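Local coordinates for hypothetical protein AQ_1575 (Aquifex aeolicus, PDB 1LFP) that is a probable transcriptional regulatory protein of the TACO1 family and probably binds DNA, at residues A[137-142]-A[172-177]. Numbering follows the deposited sequence.
Sequences KGYIEV and IIYTVP
G138 and T175 exchange both backbone hydrogen bonds: G138 N donates to T175 O, and T175 N returns a bond to G138 O at 2.9 Å. Each donor stands well above the accepting carbonyl's plane. At the next hydrogen-bonded pair, I140 and I173 repeat the exchange with donors in the carbonyl plane; I140 N lies 2.8 Å from I173 O. Three of the four acceptors also take a CA-H...O contact, the shortest from Y174 CA to G138 O at 3.2 Å. These are the two central strands of a four-stranded antiparallel sheet, 134-143 and 170-175, flanked by strands 196-203 and 163-165. Through their backbones K137, Y139 and E141 bond to strand 196-203 or the residue just before it. On the face bearing Y139, E141, I172 and Y174, Y139 CG lies anti to the backbone N (chi1 175°), toward the E141 end of its strand; the ring edge is turned to the Y174 face in an offset edge-to-face pair, planes at 65°, Y139 CD2 3.7 Å from Y174 CE1. I172 approaches the same ring obliquely, its CG2 3.4 Å from Y139 CE2. Y139 OH donates to E141 OE2 at 2.7 Å, on the anti side of the carboxylate; E141 OE1 lies close to the carboxylate of E195, which would probably raise the proton affinity of one of the two. An alanine at Y139 would probably leave E141 OE2 without this donor and open a gap beside I172 and Y174. The Y174 ring makes a cation-pi contact with K202. On the reverse face I140 and I173 meet CB to CB at 4.1 Å beneath helix 180-188, and I140 CD1 reaches T175 CG2 at 3.8 Å. T175 OG1 donates to V176 O, just past the strand end.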
ATOM      1  N   LYS A 137      -9.233   3.098  -5.229  1.00 20.97           N
ATOM      2  CA  LYS A 137      -9.770   3.932  -4.157  1.00 19.26           C
ATOM      3  C   LYS A 137      -8.660   4.654  -3.395  1.00 18.97           C
ATOM      4  O   LYS A 137      -7.493   4.252  -3.408  1.00 18.90           O
ATOM      5  CB  LYS A 137     -10.503   3.097  -3.085  1.00 19.12           C
ATOM      6  CG  LYS A 137     -11.754   2.311  -3.504  1.00 20.75           C
ATOM      7  CD  LYS A 137     -12.964   3.245  -3.575  1.00 23.44           C
ATOM      8  CE  LYS A 137     -14.133   2.544  -4.206  1.00 24.50           C
ATOM      9  NZ  LYS A 137     -13.638   1.953  -5.453  1.00 29.25           N
ATOM     10  N   GLY A 138      -9.055   5.722  -2.716  1.00 15.90           N
ATOM     11  CA  GLY A 138      -8.119   6.395  -1.827  1.00 16.11           C
ATOM     12  C   GLY A 138      -8.131   5.541  -0.570  1.00 16.87           C
ATOM     13  O   GLY A 138      -9.153   4.989  -0.221  1.00 16.63           O
ATOM     14  N   TYR A 139      -7.003   5.476   0.127  1.00 17.00           N
ATOM     15  CA  TYR A 139      -6.875   4.668   1.317  1.00 17.66           C
ATOM     16  C   TYR A 139      -6.164   5.475   2.391  1.00 19.51           C
ATOM     17  O   TYR A 139      -5.084   5.996   2.159  1.00 18.96           O
ATOM     18  CB  TYR A 139      -6.052   3.435   0.927  1.00 20.65           C
ATOM     19  CG  TYR A 139      -5.696   2.507   2.030  1.00 19.26           C
ATOM     20  CD1 TYR A 139      -4.457   2.586   2.660  1.00 25.08           C
ATOM     21  CD2 TYR A 139      -6.565   1.471   2.385  1.00 25.30           C
ATOM     22  CE1 TYR A 139      -4.081   1.638   3.613  1.00 24.28           C
ATOM     23  CE2 TYR A 139      -6.209   0.528   3.334  1.00 26.24           C
ATOM     24  CZ  TYR A 139      -4.969   0.614   3.948  1.00 28.61           C
ATOM     25  OH  TYR A 139      -4.625  -0.311   4.917  1.00 29.68           O
ATOM     26  N   ILE A 140      -6.785   5.559   3.564  1.00 23.32           N
ATOM     27  CA  ILE A 140      -6.245   6.310   4.688  1.00 22.93           C
ATOM     28  C   ILE A 140      -6.143   5.437   5.909  1.00 23.79           C
ATOM     29  O   ILE A 140      -7.100   4.728   6.239  1.00 23.62           O
ATOM     30  CB  ILE A 140      -7.162   7.520   5.006  1.00 19.37           C
ATOM     31  CG1 ILE A 140      -7.092   8.511   3.830  1.00 19.42           C
ATOM     32  CG2 ILE A 140      -6.725   8.173   6.351  1.00 21.39           C
ATOM     33  CD1 ILE A 140      -8.195   9.616   3.827  1.00 18.24           C
ATOM     34  N   GLU A 141      -4.994   5.480   6.583  1.00 23.34           N
ATOM     35  CA  GLU A 141      -4.790   4.691   7.791  1.00 25.57           C
ATOM     36  C   GLU A 141      -4.700   5.645   8.965  1.00 24.88           C
ATOM     37  O   GLU A 141      -4.075   6.685   8.854  1.00 25.48           O
ATOM     38  CB  GLU A 141      -3.494   3.863   7.711  1.00 28.75           C
ATOM     39  CG  GLU A 141      -3.734   2.425   7.250  1.00 30.88           C
ATOM     40  CD  GLU A 141      -2.458   1.635   6.991  1.00 34.09           C
ATOM     41  OE1 GLU A 141      -1.468   1.811   7.751  1.00 32.91           O
ATOM     42  OE2 GLU A 141      -2.460   0.826   6.025  1.00 36.11           O
ATOM     43  N   VAL A 142      -5.346   5.284  10.066  1.00 25.83           N
ATOM     44  CA  VAL A 142      -5.333   6.109  11.285  1.00 25.21           C
ATOM     45  C   VAL A 142      -5.068   5.187  12.459  1.00 24.70           C
ATOM     46  O   VAL A 142      -5.706   4.143  12.623  1.00 27.45           O
ATOM     47  CB  VAL A 142      -6.686   6.868  11.476  1.00 29.30           C
ATOM     48  CG1 VAL A 142      -7.816   5.955  11.229  1.00 32.27           C
ATOM     49  CG2 VAL A 142      -6.799   7.461  12.883  1.00 26.49           C
ATOM     50  N   ILE A 172      -9.078   1.818   8.941  1.00 25.14           N
ATOM     51  CA  ILE A 172      -8.920   2.076   7.534  1.00 23.87           C
ATOM     52  C   ILE A 172     -10.098   2.834   6.968  1.00 23.62           C
ATOM     53  O   ILE A 172     -11.250   2.470   7.185  1.00 24.85           O
ATOM     54  CB  ILE A 172      -8.793   0.764   6.768  1.00 33.55           C
ATOM     55  CG1 ILE A 172      -7.485   0.076   7.159  1.00 35.57           C
ATOM     56  CG2 ILE A 172      -8.915   1.020   5.281  1.00 34.91           C
ATOM     57  CD1 ILE A 172      -7.396  -1.369   6.675  1.00 34.47           C
ATOM     58  N   ILE A 173      -9.802   3.867   6.187  1.00 21.71           N
ATOM     59  CA  ILE A 173     -10.842   4.669   5.581  1.00 22.70           C
ATOM     60  C   ILE A 173     -10.617   4.689   4.092  1.00 21.70           C
ATOM     61  O   ILE A 173      -9.506   4.963   3.639  1.00 21.60           O
ATOM     62  CB  ILE A 173     -10.800   6.110   6.119  1.00 23.26           C
ATOM     63  CG1 ILE A 173     -11.238   6.104   7.588  1.00 25.85           C
ATOM     64  CG2 ILE A 173     -11.727   7.028   5.279  1.00 26.29           C
ATOM     65  CD1 ILE A 173     -11.006   7.428   8.311  1.00 25.67           C
ATOM     66  N   TYR A 174     -11.661   4.361   3.325  1.00 21.48           N
ATOM     67  CA  TYR A 174     -11.537   4.388   1.880  1.00 20.30           C
ATOM     68  C   TYR A 174     -12.250   5.586   1.340  1.00 20.19           C
ATOM     69  O   TYR A 174     -13.283   5.989   1.880  1.00 22.30           O
ATOM     70  CB  TYR A 174     -12.178   3.163   1.241  1.00 20.07           C
ATOM     71  CG  TYR A 174     -11.381   1.925   1.399  1.00 19.16           C
ATOM     72  CD1 TYR A 174     -10.372   1.624   0.494  1.00 19.99           C
ATOM     73  CD2 TYR A 174     -11.641   1.027   2.417  1.00 23.32           C
ATOM     74  CE1 TYR A 174      -9.656   0.477   0.587  1.00 21.05           C
ATOM     75  CE2 TYR A 174     -10.916  -0.158   2.518  1.00 22.56           C
ATOM     76  CZ  TYR A 174      -9.928  -0.422   1.592  1.00 24.49           C
ATOM     77  OH  TYR A 174      -9.224  -1.598   1.634  1.00 27.04           O
ATOM     78  N   THR A 175     -11.734   6.126   0.243  1.00 18.08           N
ATOM     79  CA  THR A 175     -12.350   7.306  -0.356  1.00 19.18           C
ATOM     80  C   THR A 175     -12.406   7.177  -1.872  1.00 17.76           C
ATOM     81  O   THR A 175     -11.842   6.236  -2.434  1.00 17.60           O
ATOM     82  CB  THR A 175     -11.518   8.581  -0.057  1.00 19.58           C
ATOM     83  OG1 THR A 175     -10.437   8.687  -0.991  1.00 19.46           O
ATOM     84  CG2 THR A 175     -10.931   8.514   1.361  1.00 24.17           C
ATOM     85  N   VAL A 176     -13.105   8.121  -2.511  1.00 19.75           N
ATOM     86  CA  VAL A 176     -13.195   8.209  -3.977  1.00 21.62           C
ATOM     87  C   VAL A 176     -11.747   8.563  -4.272  1.00 21.01           C
ATOM     88  O   VAL A 176     -11.189   9.475  -3.646  1.00 21.80           O
ATOM     89  CB  VAL A 176     -14.149   9.384  -4.386  1.00 27.11           C
ATOM     90  CG1 VAL A 176     -13.920   9.792  -5.832  1.00 29.58           C
ATOM     91  CG2 VAL A 176     -15.588   8.955  -4.157  1.00 28.52           C
ATOM     92  N   PRO A 177     -11.111   7.893  -5.249  1.00 19.78           N
ATOM     93  CA  PRO A 177      -9.700   8.242  -5.468  1.00 20.65           C
ATOM     94  C   PRO A 177      -9.364   9.719  -5.689  1.00 22.07           C
ATOM     95  O   PRO A 177      -8.397  10.241  -5.114  1.00 20.26           O
ATOM     96  CB  PRO A 177      -9.280   7.295  -6.615  1.00 27.46           C
ATOM     97  CG  PRO A 177     -10.580   7.085  -7.371  1.00 26.41           C
ATOM     98  CD  PRO A 177     -11.620   6.981  -6.290  1.00 25.72           C
TER